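HcgC (Methanococcus maripaludis S2, PDB 5O4H) is a SAM-dependent methyltransferase of FeGP cofactor biosynthesis that probably methylates the pyridinol precursor of the cofactor. Local coordinates at the interface of chains A and B and the interface of chains A and C. Coordinates in Å, arbitrary orientation; residue numbers count along the deposited sequence, not the author numbering. Chains: chain A/B/C, HcgC.

Contact 1: the interface of chains A and B. Residues chain A 140-142, 171, 173; chain B 167-169.
B:Ser168 and B:Ser169, just past strand 159-167 of chain B, lie against the A:His140–A:Lys142 segment of chain A. HcgC is a methyltransferase of FeGP cofactor synthesis, and this is one part of a two-fold symmetric interface of the deposited assembly, which may or may not be the one in solution. The amide N of B:Ser169 gives a nearly straight hydrogen bond (171° at the hydrogen) to A:His140 O, 2.9 Å away and in the plane of that carbonyl. In the other direction A:Lys142 N, at the start of helix 142-147, donates to the hydroxyl OG of B:Ser168 over 2.9 Å; that hydroxyl is swung anti to its own backbone N (chi1 -161°), which points it at the helix end. Water 1 joins B:Arg167 O at 2.8 Å to the more distant A:His140 O.

Within chain A, the ammonium NZ of A:Lys173 makes a salt bridge with A:Asp141 OD2 at 2.9 Å, on the anti side and somewhat out of the carboxylate plane. Replacing A:Lys173 with alanine would probably leave the A:Asp141 carboxylate without this charged mate and freer to turn beside B:Ser169.

Carbon packing is slight. A:Lys173 CE lies 3.8 Å from B:Ser169 CB, while the A:Phe171 ring presents its edge, with CZ 3.9 Å from B:Ser169 CA.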
loop_
_atom_site.group_PDB
_atom_site.type_symbol
_atom_site.label_atom_id
_atom_site.label_comp_id
_atom_site.label_asym_id
_atom_site.label_seq_id
_atom_site.Cartn_x
_atom_site.Cartn_y
_atom_site.Cartn_z
ATOM N N HIS A 140 -6.562 -15.415 -5.167
ATOM C CA HIS A 140 -7.758 -15.927 -4.498
ATOM C C HIS A 140 -8.793 -14.931 -4.044
ATOM O O HIS A 140 -8.515 -13.953 -3.389
ATOM C CB HIS A 140 -7.406 -16.817 -3.331
ATOM C CG HIS A 140 -8.576 -17.628 -2.830
ATOM N ND1 HIS A 140 -9.132 -18.627 -3.599
ATOM C CD2 HIS A 140 -9.250 -17.547 -1.664
ATOM C CE1 HIS A 140 -10.122 -19.138 -2.874
ATOM N NE2 HIS A 140 -10.238 -18.514 -1.714
ATOM N N ASP A 141 -10.040 -15.215 -4.431
ATOM C CA ASP A 141 -11.201 -14.416 -4.074
ATOM C C ASP A 141 -12.351 -15.444 -3.950
ATOM O O ASP A 141 -12.661 -16.137 -4.911
ATOM C CB ASP A 141 -11.478 -13.324 -5.124
ATOM C CG ASP A 141 -12.754 -12.534 -4.848
ATOM O OD1 ASP A 141 -13.840 -13.088 -5.008
ATOM O OD2 ASP A 141 -12.664 -11.338 -4.589
ATOM N N LYS A 142 -12.962 -15.550 -2.777
ATOM C CA LYS A 142 -14.067 -16.505 -2.554
ATOM C C LYS A 142 -15.212 -16.370 -3.550
ATOM O O LYS A 142 -15.687 -17.371 -4.068
ATOM C CB LYS A 142 -14.654 -16.349 -1.149
ATOM C CG LYS A 142 -13.797 -16.909 -0.072
ATOM C CD LYS A 142 -14.590 -17.047 1.245
ATOM C CE LYS A 142 -14.333 -16.030 2.328
ATOM N NZ LYS A 142 -13.004 -16.201 2.949
ATOM N N PHE A 171 -0.543 -8.374 -6.748
ATOM C CA PHE A 171 -1.936 -8.656 -6.577
ATOM C C PHE A 171 -2.893 -8.300 -7.737
ATOM O O PHE A 171 -2.991 -7.119 -8.083
ATOM C CB PHE A 171 -2.310 -7.889 -5.325
ATOM C CG PHE A 171 -3.710 -8.036 -4.892
ATOM C CD1 PHE A 171 -4.126 -9.172 -4.222
ATOM C CD2 PHE A 171 -4.641 -7.034 -5.148
ATOM C CE1 PHE A 171 -5.437 -9.304 -3.812
ATOM C CE2 PHE A 171 -5.965 -7.178 -4.749
ATOM C CZ PHE A 171 -6.353 -8.310 -4.073
ATOM N N LYS A 173 -6.935 -9.570 -9.319
ATOM C CA LYS A 173 -8.121 -10.411 -9.122
ATOM C C LYS A 173 -8.404 -11.347 -10.259
ATOM O O LYS A 173 -9.039 -12.379 -10.040
ATOM C CB LYS A 173 -9.354 -9.538 -8.879
ATOM C CG LYS A 173 -9.338 -8.880 -7.527
ATOM C CD LYS A 173 -9.833 -9.898 -6.448
ATOM C CE LYS A 173 -10.191 -9.230 -5.190
ATOM N NZ LYS A 173 -11.578 -8.762 -5.217
ATOM N N ARG B 167 -5.529 -15.999 1.470
ATOM C CA ARG B 167 -6.236 -14.923 2.182
ATOM C C ARG B 167 -7.057 -14.310 1.045
ATOM O O ARG B 167 -6.510 -13.781 0.056
ATOM C CB ARG B 167 -5.302 -13.933 2.826
ATOM C CG ARG B 167 -4.404 -14.599 3.844
ATOM C CD ARG B 167 -3.712 -13.591 4.735
ATOM N NE ARG B 167 -2.842 -12.723 3.945
ATOM C CZ ARG B 167 -2.792 -11.399 3.996
ATOM N NH1 ARG B 167 -1.951 -10.738 3.229
ATOM N NH2 ARG B 167 -3.586 -10.722 4.824
ATOM N N SER B 168 -8.368 -14.398 1.160
ATOM C CA SER B 168 -9.258 -13.874 0.133
ATOM C C SER B 168 -9.021 -12.388 -0.038
ATOM O O SER B 168 -8.989 -11.637 0.928
ATOM C CB SER B 168 -10.711 -14.200 0.469
ATOM O OG SER B 168 -11.570 -14.113 -0.652
ATOM N N SER B 169 -8.796 -11.961 -1.301
ATOM C CA SER B 169 -8.538 -10.566 -1.684
ATOM C C SER B 169 -7.320 -9.927 -1.095
ATOM O O SER B 169 -7.196 -8.715 -1.158
ATOM C CB SER B 169 -9.760 -9.693 -1.415
ATOM O OG SER B 169 -10.789 -10.224 -2.228
HETATM O O HOH W 1 -5.401 -14.253 -2.456
#

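Contact 2: the interface of chains A and C. Residues chain A 199-200; chain C 173-174, 178-179, 209.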
loop_
_atom_site.group_PDB
_atom_site.type_symbol
_atom_site.label_atom_id
_atom_site.label_comp_id
_atom_site.label_asym_id
_atom_site.label_seq_id
_atom_site.Cartn_x
_atom_site.Cartn_y
_atom_site.Cartn_z
ATOM N N LEU A 199 4.537 15.771 -7.873
ATOM C CA LEU A 199 3.378 16.469 -7.318
ATOM C C LEU A 199 2.183 15.545 -7.404
ATOM O O LEU A 199 1.440 15.375 -6.437
ATOM C CB LEU A 199 3.053 17.712 -8.117
ATOM C CG LEU A 199 3.844 18.939 -7.830
ATOM C CD1 LEU A 199 5.156 18.884 -8.443
ATOM C CD2 LEU A 199 3.102 20.166 -8.361
ATOM N N TYR A 200 1.987 14.945 -8.574
ATOM C CA TYR A 200 0.909 14.021 -8.799
ATOM C C TYR A 200 1.201 13.143 -9.992
ATOM O O TYR A 200 2.027 13.460 -10.847
ATOM C CB TYR A 200 -0.470 14.681 -8.858
ATOM C CG TYR A 200 -0.726 15.527 -10.078
ATOM C CD1 TYR A 200 -1.084 14.946 -11.287
ATOM C CD2 TYR A 200 -0.660 16.909 -10.017
ATOM C CE1 TYR A 200 -1.343 15.718 -12.411
ATOM C CE2 TYR A 200 -0.929 17.692 -11.130
ATOM C CZ TYR A 200 -1.282 17.092 -12.325
ATOM O OH TYR A 200 -1.548 17.845 -13.431
ATOM N N LYS C 173 1.067 14.694 -1.928
ATOM C CA LYS C 173 2.236 15.555 -2.147
ATOM C C LYS C 173 1.941 17.031 -2.112
ATOM O O LYS C 173 2.828 17.830 -1.818
ATOM C CB LYS C 173 2.877 15.206 -3.505
ATOM C CG LYS C 173 3.557 13.869 -3.525
ATOM C CD LYS C 173 4.939 13.998 -2.835
ATOM C CE LYS C 173 5.814 12.834 -3.096
ATOM N NZ LYS C 173 6.535 12.979 -4.365
ATOM N N THR C 174 0.720 17.418 -2.430
ATOM C CA THR C 174 0.354 18.826 -2.426
ATOM C C THR C 174 -1.043 18.974 -1.890
ATOM O O THR C 174 -1.757 17.986 -1.686
ATOM C CB THR C 174 0.451 19.478 -3.826
ATOM O OG1 THR C 174 -0.698 19.149 -4.579
ATOM C CG2 THR C 174 1.732 19.123 -4.589
ATOM N N MET C 178 -6.742 19.495 -7.503
ATOM C CA MET C 178 -6.564 18.411 -8.502
ATOM C C MET C 178 -5.883 17.183 -7.903
ATOM O O MET C 178 -6.367 16.059 -8.039
ATOM C CB MET C 178 -5.633 18.928 -9.642
ATOM C CG MET C 178 -5.288 17.910 -10.740
ATOM S SD MET C 178 -6.798 17.142 -11.319
ATOM C CE MET C 178 -7.641 18.505 -12.052
ATOM N N THR C 179 -4.784 17.421 -7.244
ATOM C CA THR C 179 -3.968 16.385 -6.633
ATOM C C THR C 179 -4.775 15.648 -5.596
ATOM O O THR C 179 -4.730 14.420 -5.541
ATOM C CB THR C 179 -2.725 16.993 -5.933
ATOM O OG1 THR C 179 -1.878 17.613 -6.887
ATOM C CG2 THR C 179 -1.905 15.962 -5.152
ATOM N N GLU C 209 -5.244 18.930 -16.391
ATOM C CA GLU C 209 -4.496 20.196 -16.450
ATOM C C GLU C 209 -4.109 20.511 -17.879
ATOM O O GLU C 209 -4.051 21.675 -18.259
ATOM C CB GLU C 209 -3.293 20.082 -15.497
ATOM C CG GLU C 209 -2.559 21.330 -15.117
ATOM C CD GLU C 209 -1.364 20.897 -14.297
ATOM O OE1 GLU C 209 -1.572 20.522 -13.122
ATOM O OE2 GLU C 209 -0.284 20.703 -14.896
HETATM O O HOH W 2 0.260 13.214 -4.271
HETATM O O HOH W 3 -4.369 17.010 -14.276
#
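This is a two-fold homotypic interface, in which a strand of chain A is laid against two helices and a loop of chain C; it helps to join the two copies in the deposited tetramer, although the structure alone does not show that this is the assembly in solution. A:Tyr200 carries a direct polar link. Its phenol OH donates a hydrogen bond to the carboxylate OE1 of C:Glu209, 2.7 Å away, which lies at the edge of the ring and in its plane. The carboxylate is turned almost perpendicular to the ring (83°), and the phenol meets OE1 from above the carboxylate plane. Water 3 adds a second tie, lying 3.1 Å from A:Tyr200 OH and 3.0 Å from C:Glu209 N. With chi1 at 70°, the ring is tucked between its own backbone N and carbonyl carbon, and its carbon CD2 lies 3.4 Å from C:Thr179 OG1, which sits off the ring plane. That hydroxyl is itself hydrogen-bonded to C:Thr174 OG1 at 3.0 Å. A phenylalanine in place of A:Tyr200 would probably leave C:Glu209 OE1 without its phenol donor and break the water link.

Beside the ring, A:Leu199 CG packs 3.9 Å from the methyl CG2 of C:Thr174, the two side chains crossing obliquely. Water 2 links C:Lys173 N to A:Leu199 O. In the fold, strand 198-203 of chain A faces the start of helix 177-193, the loop preceding it and helix 208-213 of chain C.

Contact 3: the interface of chains A and C. Residues chain A 179, 182, 205-208; chain C 200-202.
C:Ile202 and A:Val182 form the apolar part of this patch, where strand 198-203 of chain C lies against helix 177-193 and the A:Leu205–A:Phe208 segment of chain A. The two side chains cross at about a right angle, with C:Ile202 CD1 3.9 Å from A:Val182 CG2 and the gamma carbon CG1 of the isoleucine approaching both valine methyls. A:Val182 CG1 also lies 3.7 Å from the backbone C:Thr201 O. The branch methyl CG2 of C:Ile202, anti to the backbone N while CG1 lies beside it (chi1 -61°), is 3.9 Å from A:Leu205 CB and 3.5 Å from the backbone A:Lys206 O. CD1, besides touching A:Val182, also nears A:Lys206 O at 3.8 Å. The isoleucine is thus held between the helix and the extended segment.

Contacts of mixed character surround C:Tyr200. A:Thr179 meets it across the base of the ring, its methyl CG2 3.7 Å from C:Tyr200 CB and its hydroxyl OG1 3.3 Å from the ring carbon CD2. At the far end the phenol OH of C:Tyr200 comes to the edge of the A:Tyr207 ring, in its plane and 3.5 Å from CE1. The two tyrosine side chains run at about a right angle, and theirs is an edge contact rather than a stack.

By fitting strand residues of one subunit to a helix and loop of the other, the patch probably helps to hold chains A and C in their mutual orientation.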
loop_
_atom_site.group_PDB
_atom_site.type_symbol
_atom_site.label_atom_id
_atom_site.label_comp_id
_atom_site.label_asym_id
_atom_site.label_seq_id
_atom_site.Cartn_x
_atom_site.Cartn_y
_atom_site.Cartn_z
ATOM N N THR A 179 -7.508 -6.070 -17.386
ATOM C CA THR A 179 -7.396 -5.960 -15.911
ATOM C C THR A 179 -5.935 -5.998 -15.511
ATOM O O THR A 179 -5.537 -5.208 -14.666
ATOM C CB THR A 179 -8.270 -6.964 -15.233
ATOM O OG1 THR A 179 -9.614 -6.628 -15.611
ATOM C CG2 THR A 179 -8.146 -6.930 -13.722
ATOM N N VAL A 182 -4.554 -2.637 -16.426
ATOM C CA VAL A 182 -5.010 -1.653 -15.469
ATOM C C VAL A 182 -4.184 -1.772 -14.188
ATOM O O VAL A 182 -3.716 -0.764 -13.679
ATOM C CB VAL A 182 -6.531 -1.801 -15.194
ATOM C CG1 VAL A 182 -6.966 -1.062 -13.937
ATOM C CG2 VAL A 182 -7.332 -1.319 -16.406
ATOM N N LEU A 205 -6.643 6.268 -17.704
ATOM C CA LEU A 205 -7.569 5.143 -17.744
ATOM C C LEU A 205 -8.997 5.573 -17.860
ATOM O O LEU A 205 -9.385 6.672 -17.479
ATOM C CB LEU A 205 -7.419 4.312 -16.482
ATOM C CG LEU A 205 -6.079 3.644 -16.266
ATOM C CD1 LEU A 205 -5.970 3.076 -14.875
ATOM C CD2 LEU A 205 -5.841 2.523 -17.278
ATOM N N LYS A 206 -9.791 4.639 -18.369
ATOM C CA LYS A 206 -11.198 4.830 -18.572
ATOM C C LYS A 206 -11.860 3.483 -18.691
ATOM O O LYS A 206 -11.193 2.457 -18.755
ATOM C CB LYS A 206 -11.421 5.637 -19.840
ATOM C CG LYS A 206 -11.148 4.883 -21.146
ATOM C CD LYS A 206 -11.603 5.632 -22.334
ATOM C CE LYS A 206 -13.096 5.529 -22.520
ATOM N NZ LYS A 206 -13.578 6.608 -23.434
ATOM N N TYR A 207 -13.176 3.507 -18.775
ATOM C CA TYR A 207 -13.968 2.306 -18.895
ATOM C C TYR A 207 -13.876 1.800 -20.349
ATOM O O TYR A 207 -14.741 2.070 -21.184
ATOM C CB TYR A 207 -15.388 2.625 -18.427
ATOM C CG TYR A 207 -16.400 1.525 -18.584
ATOM C CD1 TYR A 207 -16.089 0.213 -18.252
ATOM C CD2 TYR A 207 -17.694 1.800 -18.998
ATOM C CE1 TYR A 207 -17.033 -0.809 -18.406
ATOM C CE2 TYR A 207 -18.638 0.794 -19.150
ATOM C CZ TYR A 207 -18.302 -0.508 -18.854
ATOM O OH TYR A 207 -19.248 -1.492 -18.996
ATOM N N PHE A 208 -12.801 1.069 -20.637
ATOM C CA PHE A 208 -12.531 0.521 -21.973
ATOM C C PHE A 208 -13.640 -0.364 -22.489
ATOM O O PHE A 208 -13.955 -0.314 -23.673
ATOM C CB PHE A 208 -11.211 -0.254 -21.980
ATOM C CG PHE A 208 -10.056 0.606 -21.527
ATOM C CD1 PHE A 208 -9.542 1.598 -22.348
ATOM C CD2 PHE A 208 -9.503 0.445 -20.261
ATOM C CE1 PHE A 208 -8.467 2.390 -21.926
ATOM C CE2 PHE A 208 -8.443 1.251 -19.838
ATOM C CZ PHE A 208 -7.940 2.214 -20.665
ATOM N N TYR C 200 -12.383 -6.002 -11.216
ATOM C CA TYR C 200 -11.527 -4.886 -11.558
ATOM C C TYR C 200 -12.111 -3.604 -11.139
ATOM O O TYR C 200 -13.328 -3.503 -10.975
ATOM C CB TYR C 200 -11.139 -4.858 -13.054
ATOM C CG TYR C 200 -12.217 -4.451 -14.062
ATOM C CD1 TYR C 200 -12.785 -3.185 -14.030
ATOM C CD2 TYR C 200 -12.619 -5.318 -15.084
ATOM C CE1 TYR C 200 -13.739 -2.789 -14.979
ATOM C CE2 TYR C 200 -13.581 -4.939 -16.023
ATOM C CZ TYR C 200 -14.130 -3.667 -15.971
ATOM O OH TYR C 200 -15.073 -3.240 -16.876
ATOM N N THR C 201 -11.241 -2.617 -10.963
ATOM C CA THR C 201 -11.621 -1.287 -10.573
ATOM C C THR C 201 -10.889 -0.313 -11.445
ATOM O O THR C 201 -9.661 -0.337 -11.484
ATOM C CB THR C 201 -11.277 -1.029 -9.102
ATOM O OG1 THR C 201 -11.752 -2.116 -8.303
ATOM C CG2 THR C 201 -11.901 0.229 -8.600
ATOM N N ILE C 202 -11.613 0.542 -12.145
ATOM C CA ILE C 202 -10.952 1.491 -12.994
ATOM C C ILE C 202 -11.303 2.916 -12.682
ATOM O O ILE C 202 -12.488 3.273 -12.781
ATOM C CB ILE C 202 -11.258 1.224 -14.500
ATOM C CG1 ILE C 202 -10.771 -0.141 -14.929
ATOM C CG2 ILE C 202 -10.552 2.291 -15.355
ATOM C CD1 ILE C 202 -11.101 -0.535 -16.353
#

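Contact 4: the interface of chains A and C. Residues chain A 141, 173; chain C 194-198.
A:Asp141 CG lies 4.0 Å from C:Ser197 CA, the thin apolar centre of a polar clasp that probably helps to hold chains A and C together in the deposited assembly. Beside it the aliphatic stem of A:Lys173 runs alongside the carbonyl of C:Val198, at the start of strand 198-203, in a carbon-to-carbonyl contact with CB 3.4 Å from C:Val198 O. A bend at chi2 (-81°) and another at chi4 fold the lysine chain around this carbonyl, bringing the ammonium back over the C:Leu195–C:Val198 turn in the two-fold interface.

Outward from the stem, NZ is gripped by two backbone oxygens of chain C. It donates to C:Leu195 O at 2.7 Å, tilted 28° from the carbonyl plane, and to C:Val198 O at 2.8 Å, where it lies in the plane and on a lone pair. The loop therefore offers a carbonyl nest suited to a cation, and these dipoles together with A:Asp141 would probably stabilise the charged form of the lysine.

At the rim the A:Asp141 carboxylate accepts from the turn. C:Ser197 N donates to OD2 at 2.9 Å through the syn lone pair, while its approach to OD1 is weak. OD2 thus accepts from both an amide of chain C and the lysine of its own chain. The turn is braced from within by C:Ser197 OG, which donates to C:Asp196 O at 2.7 Å, in the carbonyl plane and on a lone pair.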
loop_
_atom_site.group_PDB
_atom_site.type_symbol
_atom_site.label_atom_id
_atom_site.label_comp_id
_atom_site.label_asym_id
_atom_site.label_seq_id
_atom_site.Cartn_x
_atom_site.Cartn_y
_atom_site.Cartn_z
ATOM N N ASP A 141 -10.040 -15.215 -4.431
ATOM C CA ASP A 141 -11.201 -14.416 -4.074
ATOM C C ASP A 141 -12.351 -15.444 -3.950
ATOM O O ASP A 141 -12.661 -16.137 -4.911
ATOM C CB ASP A 141 -11.478 -13.324 -5.124
ATOM C CG ASP A 141 -12.754 -12.534 -4.848
ATOM O OD1 ASP A 141 -13.840 -13.088 -5.008
ATOM O OD2 ASP A 141 -12.664 -11.338 -4.589
ATOM N N LYS A 173 -6.935 -9.570 -9.319
ATOM C CA LYS A 173 -8.121 -10.411 -9.122
ATOM C C LYS A 173 -8.404 -11.347 -10.259
ATOM O O LYS A 173 -9.039 -12.379 -10.040
ATOM C CB LYS A 173 -9.354 -9.538 -8.879
ATOM C CG LYS A 173 -9.338 -8.880 -7.527
ATOM C CD LYS A 173 -9.833 -9.898 -6.448
ATOM C CE LYS A 173 -10.191 -9.230 -5.190
ATOM N NZ LYS A 173 -11.578 -8.762 -5.217
ATOM N N GLU C 194 -9.935 -4.595 -3.270
ATOM C CA GLU C 194 -9.816 -5.649 -2.259
ATOM C C GLU C 194 -11.144 -6.137 -1.715
ATOM O O GLU C 194 -11.153 -6.975 -0.797
ATOM C CB GLU C 194 -8.944 -5.172 -1.111
ATOM C CG GLU C 194 -7.531 -4.950 -1.576
ATOM C CD GLU C 194 -6.573 -4.534 -0.487
ATOM O OE1 GLU C 194 -7.041 -4.166 0.616
ATOM O OE2 GLU C 194 -5.349 -4.593 -0.739
ATOM N N LEU C 195 -12.265 -5.640 -2.242
ATOM C CA LEU C 195 -13.560 -6.077 -1.783
ATOM C C LEU C 195 -13.767 -7.448 -2.396
ATOM O O LEU C 195 -13.363 -7.703 -3.543
ATOM C CB LEU C 195 -14.693 -5.167 -2.270
ATOM C CG LEU C 195 -14.832 -3.801 -1.632
ATOM C CD1 LEU C 195 -15.821 -2.940 -2.402
ATOM C CD2 LEU C 195 -15.301 -3.920 -0.190
ATOM N N ASP C 196 -14.413 -8.325 -1.651
ATOM C CA ASP C 196 -14.668 -9.655 -2.151
ATOM C C ASP C 196 -15.607 -9.536 -3.378
ATOM O O ASP C 196 -16.509 -8.709 -3.419
ATOM C CB ASP C 196 -15.213 -10.610 -1.036
ATOM C CG ASP C 196 -14.192 -11.651 -0.473
ATOM O OD1 ASP C 196 -12.954 -11.512 -0.761
ATOM O OD2 ASP C 196 -14.617 -12.547 0.314
ATOM N N SER C 197 -15.346 -10.368 -4.378
ATOM C CA SER C 197 -16.075 -10.458 -5.631
ATOM C C SER C 197 -15.695 -9.406 -6.674
ATOM O O SER C 197 -16.156 -9.544 -7.792
ATOM C CB SER C 197 -17.588 -10.469 -5.413
ATOM O OG SER C 197 -18.129 -9.160 -5.533
ATOM N N VAL C 198 -14.865 -8.408 -6.351
ATOM C CA VAL C 198 -14.469 -7.404 -7.349
ATOM C C VAL C 198 -13.445 -8.025 -8.305
ATOM O O VAL C 198 -12.472 -8.644 -7.866
ATOM C CB VAL C 198 -13.953 -6.118 -6.710
ATOM C CG1 VAL C 198 -13.304 -5.188 -7.755
ATOM C CG2 VAL C 198 -15.107 -5.407 -6.005
#

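Contacts 1 and 4 are close neighbours, their C-alpha centres about 6 Å apart, and both use A:Asp141 and A:Lys173; this pair therefore stands where chains A, B and C meet and may couple the two kinds of interface. Contacts 2, 3 and 4 belong to the same A–C interface. Contact 3 lies about 15 Å from contact 4 and about 21 Å from contact 2, while contacts 2 and 4 are about 29 Å apart. Strand 198-203 and helix 177-193 recur in contacts 2 and 3 with the chains exchanged, as two-fold symmetry requires, each subunit offering both surfaces.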